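Local coordinates for protein aminoglycoside acetyltransferase meta-AAC0020 (Uncultured bacterium, PDB 5F47) that probably transfers an acetyl group from acetyl-coenzyme A to aminoglycoside antibiotics, at residues I7-I13 / Q101-L107; K23-L27 / F57-L63. All coordinates share one frame; numbering follows the deposited sequence.

In the fold
Strands 11-15 and 57-64 are antiparallel neighbours in the central sheet, and the two contacts pack on opposite faces of this pair. Interaction 1 lays helix 103-117 over one face; interaction 2 lays helix 21-34 over the other. Their centres are 14 Å apart. Lys12 O and Leu63 N, 2.8 Å apart, probably form a hydrogen bond stitching the strands together, while Ala62 joins the contact at 7-13 / 101-107 by packing its CB 3.6 Å from Ile103 CG2. Interaction 1 lies at the start of helix 103-117, which in GNAT enzymes binds coenzyme A and probably does so here; interaction 2 is buried core, with the Phe57 side chain about 9 Å from a bound calcium ion.

Interaction 1: I7-I13 / Q101-L107; sequences IDNFLKI and QGIGKKL
Three branched side chains from 7-13 make the apolar part. Ile7 CD1 meets Ile103 CD1 at 3.7 Å, the two side chains crossing at about a right angle; it gets there because CG1 sits between the backbone N and the carbonyl carbon (chi1 56°). Leu11 uses both methyls: CD1 and CD2 both face Ile103 CG1, CD2 the nearer at 3.8 Å, and CD2 also rests on the aliphatic part of Lys106, 3.7 Å from its CD. Further along, Ile13 CD1 reaches Leu107 CD2 at 3.9 Å. Ala62 and Trp98 add to the packing on Ile103.

The polar part lies at the end of Lys106, whose chain is extended beyond CG and brings NZ within 3.6 Å of Asp8 OD1, a long salt bridge to a poorly ordered carboxylate. One water knits this edge together: it accepts from Lys106 NZ (2.8 Å) and donates to Asp8 OD1 and to Gln101 O (3.0 Å).

Gly102 is the N-cap of helix 103-117, and Gly102 and Gly104 are the two glycines of the Q/R-x-x-G-x-G/A signature. In GNAT enzymes this loop and helix start bind the pyrophosphate of coenzyme A, as they probably do here.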
loop_
_atom_site.group_PDB
_atom_site.type_symbol
_atom_site.label_atom_id
_atom_site.label_comp_id
_atom_site.label_asym_id
_atom_site.label_seq_id
_atom_site.Cartn_x
_atom_site.Cartn_y
_atom_site.Cartn_z
ATOM N N ILE B 7 13.095 18.801 -24.028
ATOM C CA ILE B 7 13.887 18.725 -22.808
ATOM C C ILE B 7 14.624 17.405 -22.637
ATOM O O ILE B 7 15.251 17.177 -21.603
ATOM C CB ILE B 7 13.001 18.930 -21.577
ATOM C CG1 ILE B 7 11.869 17.900 -21.584
ATOM C CG2 ILE B 7 12.459 20.350 -21.548
ATOM C CD1 ILE B 7 11.029 17.925 -20.341
ATOM N N ASP B 8 14.557 16.552 -23.655
ATOM C CA ASP B 8 15.095 15.195 -23.580
ATOM C C ASP B 8 16.542 15.136 -23.088
ATOM O O ASP B 8 16.907 14.233 -22.335
ATOM C CB ASP B 8 14.992 14.511 -24.947
ATOM C CG ASP B 8 13.563 14.427 -25.452
ATOM O OD1 ASP B 8 12.653 14.221 -24.624
ATOM O OD2 ASP B 8 13.353 14.564 -26.678
ATOM N N ASN B 9 17.360 16.100 -23.502
ATOM C CA ASN B 9 18.762 16.130 -23.093
ATOM C C ASN B 9 19.030 17.028 -21.890
ATOM O O ASN B 9 20.175 17.187 -21.472
ATOM C CB ASN B 9 19.648 16.562 -24.263
ATOM C CG ASN B 9 19.259 15.894 -25.564
ATOM O OD1 ASN B 9 19.216 14.668 -25.654
ATOM N ND2 ASN B 9 18.980 16.700 -26.584
ATOM N N PHE B 10 17.973 17.603 -21.323
ATOM C CA PHE B 10 18.106 18.422 -20.123
ATOM C C PHE B 10 17.510 17.720 -18.911
ATOM O O PHE B 10 17.872 18.008 -17.773
ATOM C CB PHE B 10 17.425 19.776 -20.318
ATOM C CG PHE B 10 18.007 20.585 -21.436
ATOM C CD1 PHE B 10 18.989 21.524 -21.183
ATOM C CD2 PHE B 10 17.582 20.398 -22.739
ATOM C CE1 PHE B 10 19.530 22.267 -22.208
ATOM C CE2 PHE B 10 18.118 21.137 -23.768
ATOM C CZ PHE B 10 19.096 22.072 -23.501
ATOM N N LEU B 11 16.587 16.806 -19.164
ATOM C CA LEU B 11 15.866 16.158 -18.077
ATOM C C LEU B 11 16.750 15.173 -17.319
ATOM O O LEU B 11 17.428 14.341 -17.917
ATOM C CB LEU B 11 14.629 15.447 -18.618
ATOM C CG LEU B 11 13.665 14.876 -17.584
ATOM C CD1 LEU B 11 12.937 15.988 -16.854
ATOM C CD2 LEU B 11 12.678 13.948 -18.269
ATOM N N LYS B 12 16.729 15.266 -15.995
ATOM C CA LYS B 12 17.445 14.314 -15.157
ATOM C C LYS B 12 16.445 13.555 -14.301
ATOM O O LYS B 12 15.525 14.153 -13.738
ATOM C CB LYS B 12 18.473 15.014 -14.270
ATOM C CG LYS B 12 19.536 15.809 -15.023
ATOM C CD LYS B 12 20.483 14.895 -15.778
ATOM C CE LYS B 12 21.617 15.677 -16.443
ATOM N NZ LYS B 12 21.157 16.522 -17.586
ATOM N N ILE B 13 16.609 12.235 -14.218
ATOM C CA ILE B 13 15.791 11.414 -13.332
ATOM C C ILE B 13 16.682 10.893 -12.225
ATOM O O ILE B 13 17.714 10.274 -12.496
ATOM C CB ILE B 13 15.126 10.225 -14.057
ATOM C CG1 ILE B 13 14.243 10.715 -15.207
ATOM C CG2 ILE B 13 14.319 9.390 -13.079
ATOM C CD1 ILE B 13 13.005 11.438 -14.756
ATOM N N GLN B 101 5.246 15.216 -22.014
ATOM C CA GLN B 101 6.568 15.373 -22.617
ATOM C C GLN B 101 7.503 14.253 -22.165
ATOM O O GLN B 101 8.722 14.428 -22.132
ATOM C CB GLN B 101 7.167 16.738 -22.268
ATOM C CG GLN B 101 6.334 17.916 -22.760
ATOM C CD GLN B 101 7.077 19.238 -22.693
ATOM O OE1 GLN B 101 8.155 19.394 -23.270
ATOM N NE2 GLN B 101 6.502 20.198 -21.981
ATOM N N GLY B 102 6.916 13.114 -21.804
ATOM C CA GLY B 102 7.660 11.914 -21.447
ATOM C C GLY B 102 8.212 11.815 -20.038
ATOM O O GLY B 102 8.869 10.835 -19.686
ATOM N N ILE B 103 7.936 12.814 -19.206
ATOM C CA ILE B 103 8.510 12.817 -17.869
ATOM C C ILE B 103 7.946 11.691 -16.999
ATOM O O ILE B 103 8.704 10.951 -16.390
ATOM C CB ILE B 103 8.306 14.189 -17.204
ATOM C CG1 ILE B 103 9.122 15.235 -17.986
ATOM C CG2 ILE B 103 8.693 14.130 -15.729
ATOM C CD1 ILE B 103 8.861 16.682 -17.586
ATOM N N GLY B 104 6.623 11.543 -16.959
ATOM C CA GLY B 104 5.999 10.443 -16.239
ATOM C C GLY B 104 6.506 9.078 -16.654
ATOM O O GLY B 104 6.816 8.221 -15.829
ATOM N N LYS B 105 6.590 8.871 -17.965
ATOM C CA LYS B 105 7.075 7.592 -18.476
ATOM C C LYS B 105 8.500 7.294 -18.026
ATOM O O LYS B 105 8.812 6.159 -17.690
ATOM C CB LYS B 105 7.001 7.566 -19.995
ATOM C CG LYS B 105 5.592 7.419 -20.536
ATOM C CD LYS B 105 5.612 7.396 -22.051
ATOM C CE LYS B 105 4.202 7.293 -22.617
ATOM N NZ LYS B 105 4.206 7.402 -24.102
ATOM N N LYS B 106 9.364 8.305 -18.026
ATOM C CA LYS B 106 10.744 8.091 -17.598
ATOM C C LYS B 106 10.832 7.828 -16.099
ATOM O O LYS B 106 11.668 7.041 -15.670
ATOM C CB LYS B 106 11.624 9.284 -17.998
ATOM C CG LYS B 106 11.900 9.353 -19.500
ATOM C CD LYS B 106 12.543 10.670 -19.911
ATOM C CE LYS B 106 12.863 10.645 -21.405
ATOM N NZ LYS B 106 13.331 11.943 -21.971
ATOM N N LEU B 107 9.941 8.432 -15.306
ATOM C CA LEU B 107 9.889 8.150 -13.876
ATOM C C LEU B 107 9.487 6.690 -13.621
ATOM O O LEU B 107 10.101 6.005 -12.799
ATOM C CB LEU B 107 8.898 9.105 -13.173
ATOM C CG LEU B 107 9.424 10.528 -12.955
ATOM C CD1 LEU B 107 8.299 11.461 -12.552
ATOM C CD2 LEU B 107 10.556 10.540 -11.915
HETATM O O HOH W 1 10.078 16.068 -24.720
HETATM O O HOH W 2 11.732 14.282 -22.148
HETATM O O HOH W 3 15.720 12.493 -20.999
#

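Interaction 2: K23-L27 / F57-L63; sequences KFIQL and FYVFVAL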
loop_
_atom_site.group_PDB
_atom_site.type_symbol
_atom_site.label_atom_id
_atom_site.label_comp_id
_atom_site.label_asym_id
_atom_site.label_seq_id
_atom_site.Cartn_x
_atom_site.Cartn_y
_atom_site.Cartn_z
ATOM N N LYS B 23 14.662 18.572 -1.907
ATOM C CA LYS B 23 13.976 18.107 -3.106
ATOM C C LYS B 23 12.691 17.369 -2.747
ATOM O O LYS B 23 11.712 17.442 -3.481
ATOM C CB LYS B 23 14.891 17.214 -3.946
ATOM C CG LYS B 23 15.960 18.002 -4.695
ATOM C CD LYS B 23 16.941 17.075 -5.393
ATOM C CE LYS B 23 18.049 17.859 -6.090
ATOM N NZ LYS B 23 19.127 16.954 -6.579
ATOM N N PHE B 24 12.692 16.664 -1.616
ATOM C CA PHE B 24 11.496 15.963 -1.152
ATOM C C PHE B 24 10.381 16.980 -0.871
ATOM O O PHE B 24 9.238 16.792 -1.300
ATOM C CB PHE B 24 11.837 15.144 0.098
ATOM C CG PHE B 24 10.759 14.180 0.557
ATOM C CD1 PHE B 24 9.782 13.680 -0.301
ATOM C CD2 PHE B 24 10.746 13.767 1.884
ATOM C CE1 PHE B 24 8.807 12.787 0.177
ATOM C CE2 PHE B 24 9.808 12.880 2.358
ATOM C CZ PHE B 24 8.829 12.389 1.515
ATOM N N ILE B 25 10.735 18.068 -0.196
ATOM C CA ILE B 25 9.772 19.129 0.097
ATOM C C ILE B 25 9.275 19.776 -1.192
ATOM O O ILE B 25 8.074 20.031 -1.332
ATOM C CB ILE B 25 10.383 20.173 1.046
ATOM C CG1 ILE B 25 10.545 19.535 2.426
ATOM C CG2 ILE B 25 9.502 21.436 1.150
ATOM C CD1 ILE B 25 11.274 20.408 3.431
ATOM N N GLN B 26 10.173 20.016 -2.146
ATOM C CA GLN B 26 9.740 20.520 -3.457
ATOM C C GLN B 26 8.730 19.584 -4.112
ATOM O O GLN B 26 7.728 20.038 -4.681
ATOM C CB GLN B 26 10.929 20.710 -4.399
ATOM C CG GLN B 26 11.790 21.918 -4.143
ATOM C CD GLN B 26 12.937 21.982 -5.137
ATOM O OE1 GLN B 26 12.723 22.108 -6.349
ATOM N NE2 GLN B 26 14.162 21.869 -4.633
ATOM N N LEU B 27 8.984 18.277 -4.042
ATOM C CA LEU B 27 8.052 17.317 -4.618
ATOM C C LEU B 27 6.703 17.360 -3.906
ATOM O O LEU B 27 5.658 17.321 -4.552
ATOM C CB LEU B 27 8.621 15.894 -4.569
ATOM C CG LEU B 27 7.691 14.855 -5.207
ATOM C CD1 LEU B 27 7.433 15.163 -6.689
ATOM C CD2 LEU B 27 8.250 13.445 -5.038
ATOM N N PHE B 57 11.199 3.063 1.786
ATOM C CA PHE B 57 10.548 4.190 1.134
ATOM C C PHE B 57 11.522 4.801 0.153
ATOM O O PHE B 57 12.646 5.136 0.519
ATOM C CB PHE B 57 10.107 5.225 2.184
ATOM C CG PHE B 57 9.411 6.412 1.612
ATOM C CD1 PHE B 57 8.126 6.284 1.101
ATOM C CD2 PHE B 57 10.025 7.666 1.601
ATOM C CE1 PHE B 57 7.454 7.392 0.585
ATOM C CE2 PHE B 57 9.365 8.771 1.092
ATOM C CZ PHE B 57 8.075 8.636 0.583
ATOM N N TYR B 58 11.102 4.927 -1.099
ATOM C CA TYR B 58 11.966 5.475 -2.147
ATOM C C TYR B 58 11.221 6.490 -2.998
ATOM O O TYR B 58 10.113 6.236 -3.466
ATOM C CB TYR B 58 12.517 4.368 -3.044
ATOM C CG TYR B 58 13.522 3.473 -2.384
ATOM C CD1 TYR B 58 14.847 3.871 -2.255
ATOM C CD2 TYR B 58 13.163 2.222 -1.917
ATOM C CE1 TYR B 58 15.791 3.046 -1.665
ATOM C CE2 TYR B 58 14.100 1.390 -1.331
ATOM C CZ TYR B 58 15.406 1.812 -1.204
ATOM O OH TYR B 58 16.342 0.986 -0.628
ATOM N N VAL B 59 11.889 7.614 -3.244
ATOM C CA VAL B 59 11.335 8.734 -3.985
ATOM C C VAL B 59 12.146 8.939 -5.258
ATOM O O VAL B 59 13.379 8.972 -5.216
ATOM C CB VAL B 59 11.370 10.033 -3.159
ATOM C CG1 VAL B 59 10.712 11.169 -3.916
ATOM C CG2 VAL B 59 10.681 9.837 -1.811
ATOM N N PHE B 60 11.465 9.051 -6.393
ATOM C CA PHE B 60 12.153 9.351 -7.644
ATOM C C PHE B 60 11.679 10.701 -8.140
ATOM O O PHE B 60 10.481 10.976 -8.118
ATOM C CB PHE B 60 11.883 8.274 -8.692
ATOM C CG PHE B 60 12.455 6.929 -8.339
ATOM C CD1 PHE B 60 11.803 6.110 -7.430
ATOM C CD2 PHE B 60 13.643 6.498 -8.896
ATOM C CE1 PHE B 60 12.328 4.876 -7.091
ATOM C CE2 PHE B 60 14.167 5.257 -8.562
ATOM C CZ PHE B 60 13.503 4.460 -7.640
ATOM N N VAL B 61 12.603 11.539 -8.588
ATOM C CA VAL B 61 12.230 12.858 -9.085
ATOM C C VAL B 61 12.750 13.148 -10.482
ATOM O O VAL B 61 13.722 12.555 -10.956
ATOM C CB VAL B 61 12.712 13.979 -8.136
ATOM C CG1 VAL B 61 12.101 13.789 -6.747
ATOM C CG2 VAL B 61 14.235 14.045 -8.050
ATOM N N ALA B 62 12.072 14.081 -11.139
ATOM C CA ALA B 62 12.509 14.580 -12.436
ATOM C C ALA B 62 12.939 16.019 -12.272
ATOM O O ALA B 62 12.237 16.814 -11.645
ATOM C CB ALA B 62 11.404 14.465 -13.458
ATOM N N LEU B 63 14.093 16.358 -12.842
ATOM C CA LEU B 63 14.687 17.668 -12.644
ATOM C C LEU B 63 14.982 18.332 -13.968
ATOM O O LEU B 63 15.505 17.694 -14.881
ATOM C CB LEU B 63 15.981 17.553 -11.851
ATOM C CG LEU B 63 15.873 17.171 -10.380
ATOM C CD1 LEU B 63 17.007 16.238 -10.013
ATOM C CD2 LEU B 63 15.923 18.426 -9.533
#
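Lys23 O accepts the helical bond from Leu27 N at 2.9 Å, and both residues turn their side chains onto strand 57-63. Here the first helix of the GNAT fold packs on the central sheet, its short segment running at 79° to the strand. No hydrogen bond links the two; the contact is apolar and almost wholly buried.

Leu27 sits over the middle. With CG anti to the backbone N (chi1 -178°), it sends CD2 down to Val59 CG1 at 3.5 Å, the two side chains running antiparallel as they pass. The same methyl is a looser neighbour of Val61 CG1.

One turn back, Phe24 reaches along the strand in the other direction. Its CE1 lies 4.0 Å from Val59 CG2, and its CZ comes up to the edge of the Phe57 ring, near that ring's plane, 3.7 Å from CE2. The ring planes stand at 54° with centroids 5.8 Å apart, an oblique aromatic pair. Leu51 of helix 45-53 touches both rings, and Phe57 also packs on Tyr80 of the second subunit, so this end of the core extends to the dimer interface.

At the far end of the strand segment, Lys23 NZ has a long, weak ion pair with Glu14, while the extended aliphatic chain of Lys23 lies across Leu63 at about a right angle, placing CE 4.1 Å from Leu63 CD2 and NZ equally far from Leu63 CD1.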